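Local structure of uncharacterized protein MTH_862 (2R47) at residues 27-32 with 50-55; 85-90 with 119-124. The protein is of unknown function, an archaeal protein of the DUF2124 family that is built around a mixed beta-sheet. All coordinates share one frame; numbering follows the deposited sequence.

Contact 1 of 2, residues 27-32 with 50-55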
ATOM      1  N   GLU A  27      -9.707  17.128  10.695  1.00 20.59           N
ATOM      2  CA  GLU A  27      -8.432  17.821  10.821  1.00 21.54           C
ATOM      3  C   GLU A  27      -7.282  16.808  11.017  1.00 19.85           C
ATOM      4  O   GLU A  27      -6.174  17.034  10.559  1.00 17.51           O
ATOM      5  CB  GLU A  27      -8.434  18.739  12.063  1.00 21.97           C
ATOM      6  CG  GLU A  27      -9.364  19.933  12.027  1.00 26.87           C
ATOM      7  CD  GLU A  27      -9.256  20.860  13.284  1.00 25.46           C
ATOM      8  OE1 GLU A  27      -8.676  20.490  14.368  1.00 27.88           O
ATOM      9  OE2 GLU A  27      -9.776  21.991  13.166  1.00 33.69           O
ATOM     10  N   ARG A  28      -7.550  15.755  11.807  1.00 18.80           N
ATOM     11  CA  ARG A  28      -6.505  14.861  12.279  0.60 18.80           C
ATOM     12  C   ARG A  28      -7.041  13.450  12.133  1.00 18.88           C
ATOM     13  O   ARG A  28      -8.091  13.125  12.695  1.00 19.65           O
ATOM     14  CB  ARG A  28      -6.153  15.171  13.746  0.60 19.00           C
ATOM     15  CG  ARG A  28      -4.988  14.359  14.318  0.60 19.74           C
ATOM     16  CD  ARG A  28      -4.401  14.920  15.639  0.60 19.33           C
ATOM     17  NE  ARG A  28      -3.619  13.908  16.368  0.60 22.13           N
ATOM     18  CZ  ARG A  28      -2.310  13.762  16.249  0.60 24.49           C
ATOM     19  NH1 ARG A  28      -1.615  14.573  15.448  0.60 31.29           N
ATOM     20  NH2 ARG A  28      -1.678  12.861  16.956  0.60 28.55           N
ATOM     21  N   ILE A  29      -6.308  12.640  11.372  1.00 17.63           N
ATOM     22  CA  ILE A  29      -6.686  11.247  11.152  0.60 16.83           C
ATOM     23  C   ILE A  29      -5.633  10.323  11.748  1.00 15.65           C
ATOM     24  O   ILE A  29      -4.436  10.573  11.633  1.00 15.40           O
ATOM     25  CB  ILE A  29      -6.859  10.948   9.656  0.60 17.00           C
ATOM     26  CG1 ILE A  29      -7.933  11.864   9.055  0.60 19.20           C
ATOM     27  CG2 ILE A  29      -7.268   9.452   9.431  0.60 16.37           C
ATOM     28  CD1 ILE A  29      -8.058  11.748   7.549  0.60 19.76           C
ATOM     29  N   GLY A  30      -6.096   9.257  12.381  1.00 14.00           N
ATOM     30  CA  GLY A  30      -5.233   8.240  12.976  1.00 13.74           C
ATOM     31  C   GLY A  30      -5.533   6.970  12.220  1.00 14.32           C
ATOM     32  O   GLY A  30      -6.693   6.672  12.003  1.00 15.19           O
ATOM     33  N   PHE A  31      -4.497   6.267  11.777  1.00 13.96           N
ATOM     34  CA  PHE A  31      -4.683   4.939  11.122  1.00 13.70           C
ATOM     35  C   PHE A  31      -4.078   3.924  12.067  1.00 14.42           C
ATOM     36  O   PHE A  31      -2.916   4.079  12.390  1.00 15.82           O
ATOM     37  CB  PHE A  31      -3.911   4.897   9.790  1.00 13.01           C
ATOM     38  CG  PHE A  31      -4.425   5.886   8.753  1.00 13.54           C
ATOM     39  CD1 PHE A  31      -5.367   5.500   7.815  1.00 14.01           C
ATOM     40  CD2 PHE A  31      -3.903   7.193   8.696  1.00 15.32           C
ATOM     41  CE1 PHE A  31      -5.819   6.390   6.830  1.00 16.19           C
ATOM     42  CE2 PHE A  31      -4.361   8.109   7.710  1.00 13.36           C
ATOM     43  CZ  PHE A  31      -5.320   7.695   6.788  1.00 14.69           C
ATOM     44  N   ALA A  32      -4.856   2.919  12.490  1.00 14.41           N
ATOM     45  CA  ALA A  32      -4.360   1.889  13.420  1.00 14.84           C
ATOM     46  C   ALA A  32      -4.319   0.570  12.678  1.00 14.22           C
ATOM     47  O   ALA A  32      -5.315   0.135  12.099  1.00 13.74           O
ATOM     48  CB  ALA A  32      -5.274   1.787  14.630  1.00 14.86           C
ATOM     49  N   ARG A  50      -2.983  14.258   2.503  1.00 19.58           N
ATOM     50  CA  ARG A  50      -1.739  14.746   3.104  1.00 21.16           C
ATOM     51  C   ARG A  50      -1.863  16.179   3.618  1.00 21.42           C
ATOM     52  O   ARG A  50      -0.966  16.678   4.308  1.00 21.82           O
ATOM     53  CB  ARG A  50      -0.596  14.648   2.092  1.00 21.82           C
ATOM     54  CG  ARG A  50      -0.914  15.274   0.726  1.00 23.98           C
ATOM     55  CD  ARG A  50       0.289  15.098  -0.199  1.00 26.83           C
ATOM     56  NE  ARG A  50       0.103  15.636  -1.554  1.00 29.36           N
ATOM     57  CZ  ARG A  50      -0.655  15.062  -2.501  1.00 32.25           C
ATOM     58  NH1 ARG A  50      -1.325  13.944  -2.228  1.00 33.36           N
ATOM     59  NH2 ARG A  50      -0.755  15.596  -3.729  1.00 31.35           N
ATOM     60  N   ASP A  51      -2.967  16.838   3.270  1.00 21.99           N
ATOM     61  CA  ASP A  51      -3.297  18.157   3.831  1.00 23.37           C
ATOM     62  C   ASP A  51      -3.628  18.119   5.331  1.00 22.86           C
ATOM     63  O   ASP A  51      -3.626  19.165   6.045  1.00 22.39           O
ATOM     64  CB  ASP A  51      -4.451  18.814   3.034  1.00 25.49           C
ATOM     65  CG  ASP A  51      -5.707  17.925   2.909  1.00 28.88           C
ATOM     66  OD1 ASP A  51      -5.666  16.835   2.315  1.00 31.61           O
ATOM     67  OD2 ASP A  51      -6.776  18.366   3.376  1.00 35.95           O
ATOM     68  N   LYS A  52      -3.983  16.933   5.815  1.00 21.10           N
ATOM     69  CA  LYS A  52      -4.425  16.775   7.187  1.00 20.57           C
ATOM     70  C   LYS A  52      -3.238  16.416   8.051  1.00 19.09           C
ATOM     71  O   LYS A  52      -2.157  16.217   7.551  1.00 17.45           O
ATOM     72  CB  LYS A  52      -5.485  15.686   7.266  1.00 21.39           C
ATOM     73  CG  LYS A  52      -6.758  16.126   6.566  1.00 24.08           C
ATOM     74  CD  LYS A  52      -7.788  15.059   6.628  1.00 25.67           C
ATOM     75  CE  LYS A  52      -8.931  15.381   5.639  1.00 25.26           C
ATOM     76  NZ  LYS A  52      -9.433  16.792   5.737  1.00 23.70           N
ATOM     77  N   ASP A  53      -3.439  16.406   9.362  1.00 18.82           N
ATOM     78  CA  ASP A  53      -2.367  15.987  10.269  0.60 19.20           C
ATOM     79  C   ASP A  53      -2.662  14.517  10.602  1.00 19.36           C
ATOM     80  O   ASP A  53      -3.666  14.178  11.247  1.00 20.16           O
ATOM     81  CB  ASP A  53      -2.293  16.849  11.547  0.60 20.61           C
ATOM     82  CG  ASP A  53      -1.395  18.107  11.387  0.60 22.69           C
ATOM     83  OD1 ASP A  53      -0.751  18.316  10.330  0.60 23.52           O
ATOM     84  OD2 ASP A  53      -1.316  18.893  12.365  0.60 30.55           O
ATOM     85  N   ASN A  54      -1.784  13.624  10.125  1.00 16.88           N
ATOM     86  CA  ASN A  54      -2.101  12.186  10.163  1.00 16.58           C
ATOM     87  C   ASN A  54      -1.071  11.438  11.005  1.00 15.92           C
ATOM     88  O   ASN A  54       0.139  11.797  11.026  1.00 16.26           O
ATOM     89  CB  ASN A  54      -2.009  11.625   8.757  1.00 16.13           C
ATOM     90  CG  ASN A  54      -3.013  12.292   7.787  1.00 16.92           C
ATOM     91  OD1 ASN A  54      -4.163  12.494   8.158  1.00 20.47           O
ATOM     92  ND2 ASN A  54      -2.556  12.642   6.593  1.00 15.96           N
ATOM     93  N   ILE A  55      -1.535  10.402  11.661  1.00 15.71           N
ATOM     94  CA  ILE A  55      -0.637   9.542  12.443  1.00 14.97           C
ATOM     95  C   ILE A  55      -0.917   8.052  12.199  1.00 14.07           C
ATOM     96  O   ILE A  55      -2.033   7.672  11.790  1.00 15.08           O
ATOM     97  CB  ILE A  55      -0.744   9.803  13.993  1.00 14.82           C
ATOM     98  CG1 ILE A  55      -2.121   9.380  14.529  1.00 16.47           C
ATOM     99  CG2 ILE A  55      -0.473  11.317  14.379  1.00 16.53           C
ATOM    100  CD1 ILE A  55      -2.277   9.588  16.110  1.00 18.31           C
TER
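The carbonyl oxygen of Ile-55 is gripped by one hydrogen bond and one CA-H...O contact, with the edge of the Phe-31 ring beside it. Phe-31 N gives the former in the carbonyl plane, 2.8 Å from Ile-55 O, and Gly-30 CA the latter. Four bonds join the segments in a parallel ladder that pairs Arg-28, Ile-29 and Gly-30 with Asp-53, Asn-54 and Ile-55 and runs on to Ile-57. Asp-53 N to Glu-27 O is the first and straightest (173° at the hydrogen); Ile-29 N then reaches Asp-53 O from above the carbonyl plane, and Ile-29 O accepts Ile-55 N.

Ile-55 holds CG1 in the crowded position between its N and carbonyl carbon (chi1 67°), and because Gly-30 has no side chain, CG1 comes within 3.7 Å of Gly-30 CA. Ile-55 CG2 lies over one face of the Arg-28 guanidinium, 3.2 Å from Arg-28 NH2, which is hydrogen-bonded to Gly-83 O. An alanine in place of Ile-55 would lack CG1, CG2 and CD1 and would probably leave that guanidinium face less covered and the packing beside Gly-30 looser.

On the face of Ile-29 and Asn-54, Ile-29 CD1 lies a tight 3.4 Å from CD of Lys-52, which precedes strand 53-58 and bends at chi4 to send NZ to Ala-26 O. Asn-54 lies alongside Ile-29, its ND2 bonded to Val-49 O and its buried OD1 without a polar partner. Ile-29 CG2 sits on a face of the Phe-31 ring, which packs on helix 40-48, the link of the beta-alpha-beta crossover between the two strands; strand 88-91 continues the sheet beyond 28-33.

Contact 2 of 2, residues 85-90 with 119-124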
ATOM      1  N   VAL A  85      -7.449  11.996  17.686  1.00 17.51           N
ATOM      2  CA  VAL A  85      -7.786  12.298  16.308  1.00 16.97           C
ATOM      3  C   VAL A  85      -9.258  12.503  16.194  1.00 16.64           C
ATOM      4  O   VAL A  85     -10.015  12.032  17.050  1.00 16.58           O
ATOM      5  CB  VAL A  85      -7.332  11.129  15.367  1.00 16.62           C
ATOM      6  CG1 VAL A  85      -5.819  10.915  15.488  1.00 18.46           C
ATOM      7  CG2 VAL A  85      -8.032   9.812  15.769  1.00 18.33           C
ATOM      8  N   ASP A  86      -9.702  13.207  15.162  1.00 17.67           N
ATOM      9  CA  ASP A  86     -11.143  13.335  14.978  0.60 18.78           C
ATOM     10  C   ASP A  86     -11.717  12.287  14.012  1.00 17.43           C
ATOM     11  O   ASP A  86     -12.920  12.131  13.913  1.00 17.16           O
ATOM     12  CB  ASP A  86     -11.564  14.783  14.664  0.60 20.32           C
ATOM     13  CG  ASP A  86     -10.853  15.340  13.458  0.60 23.56           C
ATOM     14  OD1 ASP A  86     -10.958  14.704  12.408  0.60 25.35           O
ATOM     15  OD2 ASP A  86     -10.194  16.400  13.550  0.60 24.06           O
ATOM     16  N   VAL A  87     -10.843  11.547  13.321  1.00 16.61           N
ATOM     17  CA  VAL A  87     -11.289  10.299  12.643  1.00 16.48           C
ATOM     18  C   VAL A  87     -10.269   9.221  12.972  1.00 15.41           C
ATOM     19  O   VAL A  87      -9.053   9.413  12.757  1.00 15.86           O
ATOM     20  CB  VAL A  87     -11.349  10.403  11.080  1.00 16.47           C
ATOM     21  CG1 VAL A  87     -11.788   9.036  10.452  1.00 17.25           C
ATOM     22  CG2 VAL A  87     -12.342  11.491  10.644  1.00 18.77           C
ATOM     23  N   LEU A  88     -10.745   8.094  13.483  1.00 14.95           N
ATOM     24  CA  LEU A  88      -9.866   6.982  13.735  1.00 14.85           C
ATOM     25  C   LEU A  88     -10.196   5.915  12.704  1.00 14.61           C
ATOM     26  O   LEU A  88     -11.318   5.453  12.647  1.00 14.80           O
ATOM     27  CB  LEU A  88     -10.038   6.447  15.157  1.00 16.15           C
ATOM     28  CG  LEU A  88      -9.180   5.224  15.532  1.00 15.69           C
ATOM     29  CD1 LEU A  88      -7.661   5.371  15.296  1.00 15.32           C
ATOM     30  CD2 LEU A  88      -9.501   4.816  17.002  1.00 15.00           C
ATOM     31  N   VAL A  89      -9.196   5.512  11.909  1.00 13.75           N
ATOM     32  CA  VAL A  89      -9.400   4.538  10.861  1.00 14.05           C
ATOM     33  C   VAL A  89      -8.741   3.224  11.313  1.00 13.45           C
ATOM     34  O   VAL A  89      -7.493   3.124  11.445  1.00 15.06           O
ATOM     35  CB  VAL A  89      -8.791   5.030   9.474  1.00 13.38           C
ATOM     36  CG1 VAL A  89      -9.054   3.955   8.367  1.00 15.10           C
ATOM     37  CG2 VAL A  89      -9.307   6.469   9.101  1.00 16.43           C
ATOM     38  N   LEU A  90      -9.565   2.215  11.553  1.00 12.73           N
ATOM     39  CA  LEU A  90      -9.050   0.875  11.864  1.00 13.88           C
ATOM     40  C   LEU A  90      -8.774   0.160  10.539  1.00 14.56           C
ATOM     41  O   LEU A  90      -9.646   0.132   9.643  1.00 16.16           O
ATOM     42  CB  LEU A  90     -10.088   0.068  12.661  1.00 13.79           C
ATOM     43  CG  LEU A  90     -10.562   0.756  13.962  1.00 14.85           C
ATOM     44  CD1 LEU A  90     -11.607  -0.224  14.708  1.00 14.19           C
ATOM     45  CD2 LEU A  90      -9.372   1.177  14.828  1.00 14.47           C
ATOM     46  N   GLU A 119     -15.267  10.401  14.466  1.00 18.87           N
ATOM     47  CA  GLU A 119     -15.824   9.357  13.614  0.60 19.90           C
ATOM     48  C   GLU A 119     -14.942   8.114  13.697  1.00 19.36           C
ATOM     49  O   GLU A 119     -13.711   8.244  13.660  1.00 19.75           O
ATOM     50  CB  GLU A 119     -15.860   9.873  12.177  0.60 20.11           C
ATOM     51  CG  GLU A 119     -16.116   8.843  11.091  0.60 22.11           C
ATOM     52  CD  GLU A 119     -16.407   9.476   9.740  0.60 22.87           C
ATOM     53  OE1 GLU A 119     -17.090  10.519   9.707  0.60 29.16           O
ATOM     54  OE2 GLU A 119     -15.967   8.937   8.707  0.60 26.12           O
ATOM     55  N   LEU A 120     -15.568   6.936  13.782  1.00 18.27           N
ATOM     56  CA  LEU A 120     -14.843   5.696  13.732  1.00 17.09           C
ATOM     57  C   LEU A 120     -15.029   5.126  12.322  1.00 17.61           C
ATOM     58  O   LEU A 120     -16.163   4.923  11.863  1.00 17.24           O
ATOM     59  CB  LEU A 120     -15.372   4.714  14.772  1.00 17.53           C
ATOM     60  CG  LEU A 120     -14.667   3.359  14.809  1.00 14.66           C
ATOM     61  CD1 LEU A 120     -13.144   3.628  15.186  1.00 16.76           C
ATOM     62  CD2 LEU A 120     -15.437   2.330  15.728  1.00 17.48           C
ATOM     63  N   MET A 121     -13.918   4.814  11.666  1.00 16.97           N
ATOM     64  CA  MET A 121     -13.957   4.219  10.345  1.00 19.17           C
ATOM     65  C   MET A 121     -13.147   2.932  10.254  1.00 18.61           C
ATOM     66  O   MET A 121     -12.245   2.697  11.054  1.00 18.36           O
ATOM     67  CB  MET A 121     -13.399   5.209   9.314  1.00 18.32           C
ATOM     68  CG  MET A 121     -14.315   6.387   9.084  1.00 22.90           C
ATOM     69  SD  MET A 121     -13.767   7.457   7.732  1.00 25.98           S
ATOM     70  CE  MET A 121     -13.094   6.246   6.539  1.00 29.79           C
ATOM     71  N   GLY A 122     -13.496   2.113   9.272  1.00 17.68           N
ATOM     72  CA  GLY A 122     -12.676   0.991   8.887  1.00 18.67           C
ATOM     73  C   GLY A 122     -12.315   1.010   7.420  1.00 18.29           C
ATOM     74  O   GLY A 122     -13.138   1.328   6.540  1.00 18.78           O
ATOM     75  N   LEU A 123     -11.097   0.610   7.129  1.00 18.18           N
ATOM     76  CA  LEU A 123     -10.673   0.519   5.754  1.00 18.64           C
ATOM     77  C   LEU A 123     -10.113  -0.887   5.655  1.00 18.35           C
ATOM     78  O   LEU A 123      -9.185  -1.234   6.378  1.00 16.71           O
ATOM     79  CB  LEU A 123      -9.566   1.546   5.548  1.00 20.86           C
ATOM     80  CG  LEU A 123      -9.220   2.164   4.224  1.00 24.62           C
ATOM     81  CD1 LEU A 123     -10.433   2.907   3.675  1.00 28.77           C
ATOM     82  CD2 LEU A 123      -8.052   3.176   4.499  1.00 21.94           C
ATOM     83  N   CYS A 124     -10.712  -1.747   4.830  1.00 17.08           N
ATOM     84  CA  CYS A 124     -10.222  -3.120   4.780  1.00 17.46           C
ATOM     85  C   CYS A 124     -10.354  -3.707   3.363  1.00 17.04           C
ATOM     86  O   CYS A 124     -10.865  -3.056   2.451  1.00 14.45           O
ATOM     87  CB  CYS A 124     -10.982  -4.001   5.806  1.00 18.13           C
ATOM     88  SG  CYS A 124     -12.765  -4.124   5.508  1.00 20.31           S
TER
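Val-87 and Met-121 meet because Val-87 turns CG1 anti to its backbone N (chi1 178°), whereas Met-121 places CG anti to its carbonyl carbon (chi1 -70°) and bends again at chi3 (37°). The two cross obliquely, CG1 of Val-87 lying 3.7 Å from Met-121 SD; an unbranched, pliable thioether suits this spot. Val-89 also has CG1 anti to N, which carries it across to Leu-123, 3.7 Å from CB. Phe-19 of helix 11-22 packs on Val-89, Met-121 and Leu-123.

On the other face, Leu-120 sends CD1 back to 3.6 Å from Leu-88 O and 4.1 Å from Leu-90 CG.

Five backbone hydrogen bonds join the parallel segments. Glu-119 N approaches Asp-86 O from above the carbonyl plane, whereas Leu-88 N points nearly along the C=O axis of Glu-119. Leu-90 N donates to Met-121 O at 2.8 Å, and Leu-90 O takes both Leu-123 N and a CA-H...O contact from Gly-122 CA.

Charge is kept to one end: OD2 of Asp-86 accepts the N-H groups of Glu-27 and Arg-28, tying the start of 28-33 to the corner of 85-90, and partly exposed Glu-119 packs on Arg-154 of the second subunit. Beyond it the side-chain pairs are apolar and the facing N-H and C=O groups pair with one another; Val-87 and Val-89 also bond to strand 28-33, and Leu-120 N to Asp-141. This is consistent with a buried structural part of the sheet.

Overall arrangement
Both contacts belong to one mixed sheet and stand side by side in it, their centres about 10 Å apart. Strands 53-58, 28-33, 88-91 and 118-125 follow one another across the sheet, so contact 1 supplies the first pair and contact 2 the second. The seam between them is strand 28-33 against 88-91, where Gly-30 O and Val-89 N lie 2.8 Å apart, probably hydrogen-bonded. Along the chain contact 1 is complete before contact 2 opens; helix 40-48 lies within the first connection and helix 103-113 within the second. Together they supply four of the five parallel strands, with 142-154 beyond 118-125 and 66-71 and 74-78, joined antiparallel, beyond 53-58, in an alpha/beta fold of unknown role.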